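Local coordinates for protein type I polyketide synthase PikAII (Streptomyces venezuelae, PDB 3QP9) that probably epimerizes polyketide intermediates as a C2-type ketoreductase domain of a modular synthase, a type thought not to reduce them, at residues T135-Q140 / T361-L366; R368-K373 / Y415-A420; L113-E118 / P170-V175. All blocks are in the same frame, centred on the assembly; numbering follows the deposited sequence.

Contact 1: residues T135-Q140 / T361-L366; sequences TLTLVQ and TDADAL
Gln140, on helix 130-144, reaches across to Thr361, in the turn that leads into helix 363-386, and makes the only hydrogen bond between the two segments. Its NE2 lies 2.8 Å from Thr361 O, with a bent N-H...O angle of 134°. The amide nitrogen stands well above the carbonyl plane, 52° out of it, so the bond does not use a lone-pair direction. The same NE2 also bonds to Leu358 O, and one amide group thus bridges two carbonyls of the incoming turn.

The apolar part is carried by Leu136. Its CG is swung anti to the backbone N (chi1 169°), which sends the branch out across the gap. There CD2 lies chiefly against the peptide, 3.6 Å from Asp362 C and 3.8 Å from Ala363 N. Behind it, Leu136 CB meets Leu366 CD2 at 4.0 Å, and Met178 of helix 170-185 touches both leucines.

A third set of bonds lies within 361-366. Asp362 is the N-cap of helix 363-386. Its OD1 takes a nearly straight bond from Ala365 N at 3.1 Å and a weak one from Asp364 N, while its CB points away from helix 130-144.

The contact joins the N-terminal Rossmann-like subdomain, probably the structural one, to the C-terminal one, probably catalytic, as in ketoreductases of this family. A buried amide that satisfies main-chain carbonyls, beside a leucine pressed on a peptide, suggests that the turn is held largely through its backbone, with Leu366 adding an apolar side-chain contact.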
loop_
_atom_site.group_PDB
_atom_site.type_symbol
_atom_site.label_atom_id
_atom_site.label_comp_id
_atom_site.label_asym_id
_atom_site.label_seq_id
_atom_site.Cartn_x
_atom_site.Cartn_y
_atom_site.Cartn_z
ATOM N N THR A 135 9.668 -12.091 2.534
ATOM C CA THR A 135 8.398 -12.516 1.913
ATOM C C THR A 135 8.519 -12.596 0.408
ATOM O O THR A 135 8.017 -13.568 -0.257
ATOM C CB THR A 135 7.306 -11.484 2.196
ATOM O OG1 THR A 135 7.089 -11.441 3.610
ATOM C CG2 THR A 135 6.006 -11.888 1.434
ATOM N N LEU A 136 9.164 -11.588 -0.165
ATOM C CA LEU A 136 9.403 -11.640 -1.634
ATOM C C LEU A 136 10.228 -12.886 -1.995
ATOM O O LEU A 136 9.950 -13.654 -2.968
ATOM C CB LEU A 136 10.132 -10.377 -2.133
ATOM C CG LEU A 136 10.618 -10.540 -3.614
ATOM C CD1 LEU A 136 9.516 -10.773 -4.610
ATOM C CD2 LEU A 136 11.559 -9.426 -4.127
ATOM N N THR A 137 11.224 -13.124 -1.157
ATOM C CA THR A 137 12.140 -14.246 -1.424
ATOM C C THR A 137 11.415 -15.569 -1.375
ATOM O O THR A 137 11.693 -16.515 -2.163
ATOM C CB THR A 137 13.311 -14.150 -0.436
ATOM O OG1 THR A 137 13.980 -12.926 -0.740
ATOM C CG2 THR A 137 14.327 -15.328 -0.624
ATOM N N LEU A 138 10.460 -15.649 -0.474
ATOM C CA LEU A 138 9.669 -16.858 -0.298
ATOM C C LEU A 138 8.759 -17.140 -1.488
ATOM O O LEU A 138 8.645 -18.282 -1.880
ATOM C CB LEU A 138 8.900 -16.839 1.022
ATOM C CG LEU A 138 7.952 -18.018 1.259
ATOM C CD1 LEU A 138 8.758 -19.295 1.504
ATOM C CD2 LEU A 138 7.044 -17.755 2.393
ATOM N N VAL A 139 8.178 -16.099 -2.092
ATOM C CA VAL A 139 7.269 -16.231 -3.241
ATOM C C VAL A 139 8.075 -16.819 -4.423
ATOM O O VAL A 139 7.541 -17.561 -5.282
ATOM C CB VAL A 139 6.784 -14.866 -3.680
ATOM C CG1 VAL A 139 6.117 -14.940 -5.050
ATOM C CG2 VAL A 139 5.826 -14.270 -2.652
ATOM N N GLN A 140 9.328 -16.412 -4.482
ATOM C CA GLN A 140 10.186 -16.800 -5.601
ATOM C C GLN A 140 10.657 -18.233 -5.397
ATOM O O GLN A 140 10.594 -19.043 -6.318
ATOM C CB GLN A 140 11.416 -15.898 -5.624
ATOM C CG GLN A 140 11.220 -14.589 -6.321
ATOM C CD GLN A 140 12.322 -13.590 -6.073
ATOM O OE1 GLN A 140 13.203 -13.740 -5.189
ATOM N NE2 GLN A 140 12.299 -12.562 -6.883
ATOM N N THR A 361 12.406 -9.626 -10.142
ATOM C CA THR A 361 13.078 -8.716 -9.232
ATOM C C THR A 361 13.813 -9.458 -8.124
ATOM O O THR A 361 13.929 -10.675 -8.155
ATOM C CB THR A 361 12.116 -7.718 -8.540
ATOM O OG1 THR A 361 10.897 -7.563 -9.280
ATOM C CG2 THR A 361 12.799 -6.412 -8.456
ATOM N N ASP A 362 14.319 -8.698 -7.162
ATOM C CA ASP A 362 15.031 -9.235 -6.018
ATOM C C ASP A 362 14.884 -8.251 -4.857
ATOM O O ASP A 362 14.459 -7.120 -5.082
ATOM C CB ASP A 362 16.520 -9.529 -6.348
ATOM C CG ASP A 362 17.314 -8.271 -6.773
ATOM O OD1 ASP A 362 17.302 -7.268 -6.061
ATOM O OD2 ASP A 362 18.001 -8.296 -7.812
ATOM N N ALA A 363 15.242 -8.690 -3.647
ATOM C CA ALA A 363 15.016 -7.959 -2.412
ATOM C C ALA A 363 15.628 -6.576 -2.367
ATOM O O ALA A 363 15.053 -5.703 -1.720
ATOM C CB ALA A 363 15.432 -8.774 -1.173
ATOM N N ASP A 364 16.757 -6.354 -3.059
ATOM C CA ASP A 364 17.380 -5.020 -3.052
ATOM C C ASP A 364 16.635 -4.011 -3.975
ATOM O O ASP A 364 16.398 -2.843 -3.607
ATOM C CB ASP A 364 18.909 -5.082 -3.326
ATOM C CG ASP A 364 19.708 -5.799 -2.184
ATOM O OD1 ASP A 364 20.514 -6.695 -2.514
ATOM O OD2 ASP A 364 19.563 -5.511 -0.970
ATOM N N ALA A 365 16.264 -4.477 -5.166
ATOM C CA ALA A 365 15.426 -3.720 -6.086
ATOM C C ALA A 365 14.049 -3.318 -5.442
ATOM O O ALA A 365 13.635 -2.124 -5.516
ATOM C CB ALA A 365 15.207 -4.552 -7.321
ATOM N N LEU A 366 13.385 -4.291 -4.790
ATOM C CA LEU A 366 12.126 -4.034 -4.083
ATOM C C LEU A 366 12.341 -2.915 -3.052
ATOM O O LEU A 366 11.572 -1.946 -3.026
ATOM C CB LEU A 366 11.588 -5.304 -3.386
ATOM C CG LEU A 366 10.472 -5.149 -2.351
ATOM C CD1 LEU A 366 9.214 -4.765 -3.097
ATOM C CD2 LEU A 366 10.196 -6.422 -1.505
#

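Contact 2: residues R368-K373 / Y415-A420; sequences RVVTAK and YAAGTA
Lys373 NZ, gripped by Pro351 O, by a water at 2.8 Å and weakly by Pro350 O, sits at the end of a side chain that passes Tyr415. Helices 363-386 and 413-426 belong to the Rossmann fold; the axes of 368-373 and 415-420 run in the same general direction, 38° apart, and approach to 7.9 Å. In related ketoreductases a lysine and a tyrosine on the corresponding helices belong to the active site, and the pairing here is consistent with that layout.

The helices come close at Gly418, where no side chain intervenes: Val370 CA stands 4.1 Å from Gly418 CA. Val370 CG2 rests on Ala417 CB, and Val369 CG1 lies 3.8 Å from Tyr415 N.

Bends at its second and third torsions carry Lys373 past the glycine, and its CE arrives near the plane of the Tyr415 ring at the edge, 3.5 Å from CE1. The ring reaches it because Tyr415 CG is anti to the backbone N (chi1 -176°). The water on Lys373 NZ also makes a weak hydrogen bond to Tyr415 OH. Thr419 OG1, buried here without a hydrogen-bond partner in the model, lies 4.0 Å from Lys373 CE.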
loop_
_atom_site.group_PDB
_atom_site.type_symbol
_atom_site.label_atom_id
_atom_site.label_comp_id
_atom_site.label_asym_id
_atom_site.label_seq_id
_atom_site.Cartn_x
_atom_site.Cartn_y
_atom_site.Cartn_z
ATOM N N ARG A 368 14.708 -0.658 -2.760
ATOM C CA ARG A 368 14.902 0.640 -3.436
ATOM C C ARG A 368 13.598 1.290 -3.848
ATOM O O ARG A 368 13.494 2.519 -3.824
ATOM C CB ARG A 368 15.819 0.514 -4.684
ATOM C CG ARG A 368 17.256 0.969 -4.500
ATOM C CD ARG A 368 18.172 0.678 -5.802
ATOM N NE ARG A 368 18.962 -0.500 -5.494
ATOM C CZ ARG A 368 18.925 -1.687 -6.101
ATOM N NH1 ARG A 368 19.679 -2.652 -5.611
ATOM N NH2 ARG A 368 18.193 -1.933 -7.184
ATOM N N VAL A 369 12.613 0.505 -4.287
ATOM C CA VAL A 369 11.406 1.114 -4.809
ATOM C C VAL A 369 10.597 1.558 -3.600
ATOM O O VAL A 369 9.949 2.618 -3.646
ATOM C CB VAL A 369 10.587 0.160 -5.753
ATOM C CG1 VAL A 369 9.148 0.674 -5.956
ATOM C CG2 VAL A 369 11.284 -0.100 -7.126
ATOM N N VAL A 370 10.644 0.775 -2.511
ATOM C CA VAL A 370 9.945 1.163 -1.269
ATOM C C VAL A 370 10.514 2.509 -0.749
ATOM O O VAL A 370 9.792 3.428 -0.293
ATOM C CB VAL A 370 10.064 0.032 -0.211
ATOM C CG1 VAL A 370 9.615 0.543 1.221
ATOM C CG2 VAL A 370 9.304 -1.274 -0.706
ATOM N N THR A 371 11.844 2.640 -0.864
ATOM C CA THR A 371 12.539 3.837 -0.370
ATOM C C THR A 371 12.067 5.054 -1.171
ATOM O O THR A 371 11.640 6.041 -0.587
ATOM C CB THR A 371 14.084 3.669 -0.351
ATOM O OG1 THR A 371 14.416 2.517 0.444
ATOM C CG2 THR A 371 14.738 4.967 0.239
ATOM N N ALA A 372 12.077 4.954 -2.499
ATOM C CA ALA A 372 11.641 6.074 -3.328
ATOM C C ALA A 372 10.196 6.512 -3.083
ATOM O O ALA A 372 9.877 7.699 -3.307
ATOM C CB ALA A 372 11.839 5.745 -4.790
ATOM N N LYS A 373 9.316 5.576 -2.692
ATOM C CA LYS A 373 7.892 5.903 -2.565
ATOM C C LYS A 373 7.494 6.254 -1.136
ATOM O O LYS A 373 6.617 7.104 -0.879
ATOM C CB LYS A 373 6.964 4.805 -3.111
ATOM C CG LYS A 373 6.863 4.623 -4.618
ATOM C CD LYS A 373 6.748 5.898 -5.446
ATOM C CE LYS A 373 5.353 6.173 -5.935
ATOM N NZ LYS A 373 5.345 7.289 -6.929
ATOM N N TYR A 415 6.047 -1.307 -6.695
ATOM C CA TYR A 415 5.283 -0.017 -6.664
ATOM C C TYR A 415 4.133 -0.115 -5.659
ATOM O O TYR A 415 3.965 0.756 -4.832
ATOM C CB TYR A 415 4.817 0.243 -8.097
ATOM C CG TYR A 415 4.100 1.510 -8.363
ATOM C CD1 TYR A 415 4.290 2.659 -7.580
ATOM C CD2 TYR A 415 3.204 1.565 -9.429
ATOM C CE1 TYR A 415 3.571 3.859 -7.884
ATOM C CE2 TYR A 415 2.508 2.705 -9.726
ATOM C CZ TYR A 415 2.693 3.852 -8.977
ATOM O OH TYR A 415 1.949 4.963 -9.381
ATOM N N ALA A 416 3.416 -1.253 -5.644
ATOM C CA ALA A 416 2.351 -1.519 -4.683
ATOM C C ALA A 416 2.801 -1.653 -3.217
ATOM O O ALA A 416 2.175 -1.093 -2.300
ATOM C CB ALA A 416 1.569 -2.779 -5.117
ATOM N N ALA A 417 3.890 -2.382 -2.973
ATOM C CA ALA A 417 4.485 -2.387 -1.643
ATOM C C ALA A 417 4.709 -0.969 -1.079
ATOM O O ALA A 417 4.288 -0.671 0.046
ATOM C CB ALA A 417 5.855 -3.228 -1.648
ATOM N N GLY A 418 5.405 -0.102 -1.846
ATOM C CA GLY A 418 5.825 1.205 -1.301
ATOM C C GLY A 418 4.609 2.116 -1.073
ATOM O O GLY A 418 4.513 2.818 -0.105
ATOM N N THR A 419 3.676 2.067 -2.019
ATOM C CA THR A 419 2.537 2.939 -2.064
ATOM C C THR A 419 1.537 2.407 -1.021
ATOM O O THR A 419 0.820 3.206 -0.355
ATOM C CB THR A 419 2.181 2.925 -3.562
ATOM O OG1 THR A 419 2.304 4.207 -4.157
ATOM C CG2 THR A 419 1.154 1.978 -4.143
ATOM N N ALA A 420 1.517 1.081 -0.806
ATOM C CA ALA A 420 0.643 0.604 0.325
ATOM C C ALA A 420 1.107 1.097 1.656
ATOM O O ALA A 420 0.320 1.166 2.617
ATOM C CB ALA A 420 0.474 -0.974 0.359
HETATM O O HOH W 1 4.375 6.668 -9.494
#

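Contact 3: residues L113-E118 / P170-V175; sequences LLAWDE and PAQAMV
Gln172 projects from its helix into the bend formed by residues 113-118, and its amide lies between Glu118 and Trp116. Toward Glu118 the two flat groups are nearly perpendicular, the carboxylate and amide planes being 75° apart. Gln172 NE2 donates to Glu118 OE2 over 3.2 Å in an almost straight bond. The acceptor lies close to the amide plane, yet the nitrogen comes at OE2 from above the carboxylate plane. Glu118 OE2 has a second, stronger partner in Ser169 OG, just before the helix segment, which also bonds to Gln172 N.

The other end of the amide is turned to Trp116. Here the planes are 36° apart, and Gln172 OE1 approaches Trp116 CD1 obliquely at 3.8 Å. That oxygen is held by His156 N, which fixes the amide flip and leaves NE2 facing the glutamate. Trp116 in turn has Leu113 CB over one ring face and the His156 ring packed edge-to-face against it.

Residues 114-116 form a 3-10 turn in the loop that leaves strand 109-112, a parallel strand of the N-terminal Rossmann-like subdomain, and the contact ties this loop to helix 170-185. The turn presents Ala115 to that helix: its carbonyl O lies 3.4 Å from Gln172 CG, while its CB meets Val175 CG2 at 4.0 Å.

Glu118 is bent at its second torsion (chi2 -96°), which folds the carboxylate back over the helix. Its OE1, buried by this contact and without a hydrogen-bond partner in the model, ends 3.7 Å from Ala171 CB.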
loop_
_atom_site.group_PDB
_atom_site.type_symbol
_atom_site.label_atom_id
_atom_site.label_comp_id
_atom_site.label_asym_id
_atom_site.label_seq_id
_atom_site.Cartn_x
_atom_site.Cartn_y
_atom_site.Cartn_z
ATOM N N LEU A 113 4.905 -16.635 8.221
ATOM C CA LEU A 113 4.898 -15.588 9.286
ATOM C C LEU A 113 6.022 -14.556 9.047
ATOM O O LEU A 113 6.400 -13.850 9.990
ATOM C CB LEU A 113 5.000 -16.236 10.707
ATOM C CG LEU A 113 3.987 -17.357 11.022
ATOM C CD1 LEU A 113 4.088 -17.804 12.503
ATOM C CD2 LEU A 113 2.511 -16.935 10.754
ATOM N N LEU A 114 6.595 -14.504 7.845
ATOM C CA LEU A 114 7.832 -13.688 7.615
ATOM C C LEU A 114 7.621 -12.190 7.811
ATOM O O LEU A 114 8.548 -11.482 8.170
ATOM C CB LEU A 114 8.467 -13.902 6.221
ATOM C CG LEU A 114 9.029 -15.325 5.961
ATOM C CD1 LEU A 114 9.446 -15.465 4.511
ATOM C CD2 LEU A 114 10.256 -15.599 6.944
ATOM N N ALA A 115 6.393 -11.724 7.593
ATOM C CA ALA A 115 6.111 -10.281 7.735
ATOM C C ALA A 115 6.314 -9.790 9.184
ATOM O O ALA A 115 6.540 -8.584 9.399
ATOM C CB ALA A 115 4.664 -10.007 7.214
ATOM N N TRP A 116 6.289 -10.727 10.148
ATOM C CA TRP A 116 6.414 -10.365 11.552
ATOM C C TRP A 116 7.792 -9.863 11.875
ATOM O O TRP A 116 7.954 -9.188 12.878
ATOM C CB TRP A 116 6.065 -11.491 12.524
ATOM C CG TRP A 116 4.670 -11.950 12.377
ATOM C CD1 TRP A 116 3.732 -11.516 11.461
ATOM C CD2 TRP A 116 4.047 -12.949 13.154
ATOM N NE1 TRP A 116 2.541 -12.214 11.640
ATOM C CE2 TRP A 116 2.729 -13.106 12.667
ATOM C CE3 TRP A 116 4.482 -13.756 14.197
ATOM C CZ2 TRP A 116 1.862 -14.036 13.192
ATOM C CZ3 TRP A 116 3.611 -14.697 14.710
ATOM C CH2 TRP A 116 2.301 -14.783 14.251
ATOM N N ASP A 117 8.746 -10.141 10.994
ATOM C CA ASP A 117 10.059 -9.607 11.157
ATOM C C ASP A 117 10.114 -8.130 10.722
ATOM O O ASP A 117 10.396 -7.801 9.579
ATOM C CB ASP A 117 11.099 -10.451 10.418
ATOM C CG ASP A 117 12.560 -10.024 10.750
ATOM O OD1 ASP A 117 12.781 -8.990 11.426
ATOM O OD2 ASP A 117 13.493 -10.765 10.365
ATOM N N GLU A 118 9.991 -7.256 11.695
ATOM C CA GLU A 118 10.076 -5.824 11.441
ATOM C C GLU A 118 11.454 -5.211 11.546
ATOM O O GLU A 118 11.607 -3.977 11.487
ATOM C CB GLU A 118 9.179 -5.108 12.433
ATOM C CG GLU A 118 7.861 -5.741 12.518
ATOM C CD GLU A 118 6.855 -5.018 11.612
ATOM O OE1 GLU A 118 7.145 -4.852 10.367
ATOM O OE2 GLU A 118 5.837 -4.582 12.198
ATOM N N PRO A 170 2.470 -0.220 9.636
ATOM C CA PRO A 170 2.316 0.206 8.313
ATOM C C PRO A 170 3.334 -0.552 7.477
ATOM O O PRO A 170 3.081 -0.843 6.289
ATOM C CB PRO A 170 2.651 1.708 8.436
ATOM C CG PRO A 170 3.447 1.770 9.763
ATOM C CD PRO A 170 2.605 0.937 10.539
ATOM N N ALA A 171 4.452 -0.956 8.082
ATOM C CA ALA A 171 5.361 -1.751 7.267
ATOM C C ALA A 171 4.790 -3.077 6.804
ATOM O O ALA A 171 5.060 -3.498 5.663
ATOM C CB ALA A 171 6.723 -1.983 7.991
ATOM N N GLN A 172 3.989 -3.734 7.635
ATOM C CA GLN A 172 3.384 -5.035 7.195
ATOM C C GLN A 172 2.342 -4.835 6.078
ATOM O O GLN A 172 2.081 -5.753 5.324
ATOM C CB GLN A 172 2.829 -5.814 8.394
ATOM C CG GLN A 172 3.939 -6.361 9.327
ATOM C CD GLN A 172 3.419 -7.239 10.388
ATOM O OE1 GLN A 172 2.596 -8.115 10.103
ATOM N NE2 GLN A 172 3.950 -7.086 11.654
ATOM N N ALA A 173 1.680 -3.665 6.019
ATOM C CA ALA A 173 0.768 -3.400 4.855
ATOM C C ALA A 173 1.527 -3.522 3.544
ATOM O O ALA A 173 0.871 -3.696 2.549
ATOM C CB ALA A 173 0.107 -1.976 4.932
ATOM N N MET A 174 2.887 -3.398 3.525
ATOM C CA MET A 174 3.650 -3.521 2.218
ATOM C C MET A 174 3.595 -4.942 1.708
ATOM O O MET A 174 3.611 -5.180 0.503
ATOM C CB MET A 174 5.123 -3.095 2.324
ATOM C CG MET A 174 5.225 -1.681 2.841
ATOM S SD MET A 174 6.771 -0.855 2.536
ATOM C CE MET A 174 7.735 -1.712 3.796
ATOM N N VAL A 175 3.489 -5.911 2.609
ATOM C CA VAL A 175 3.247 -7.261 2.155
ATOM C C VAL A 175 1.872 -7.442 1.498
ATOM O O VAL A 175 1.719 -8.182 0.514
ATOM C CB VAL A 175 3.419 -8.216 3.309
ATOM C CG1 VAL A 175 2.812 -9.577 2.962
ATOM C CG2 VAL A 175 4.893 -8.265 3.628
#

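Overall arrangement
From the N terminus, contact 3 opens first at 113-118, just after strand 109-112, and closes at 170-175, on helix 170-185. Before it closes, helix 130-144 has opened contact 1, so the two cross; contact 1 closes only at 361-366, more than 200 residues on, joining the N-terminal subdomain to the C-terminal one. Contact 2 follows in series, a shorter loop between helices 363-386 and 413-426 within the C-terminal subdomain. Contacts 1 and 2 share helix 363-386 and meet where Leu366 touches Ala417. Met174 of helix 170-185 packs against Val370 and Ala417, and Thr135 against Leu114 and Val175, so all three touch one another.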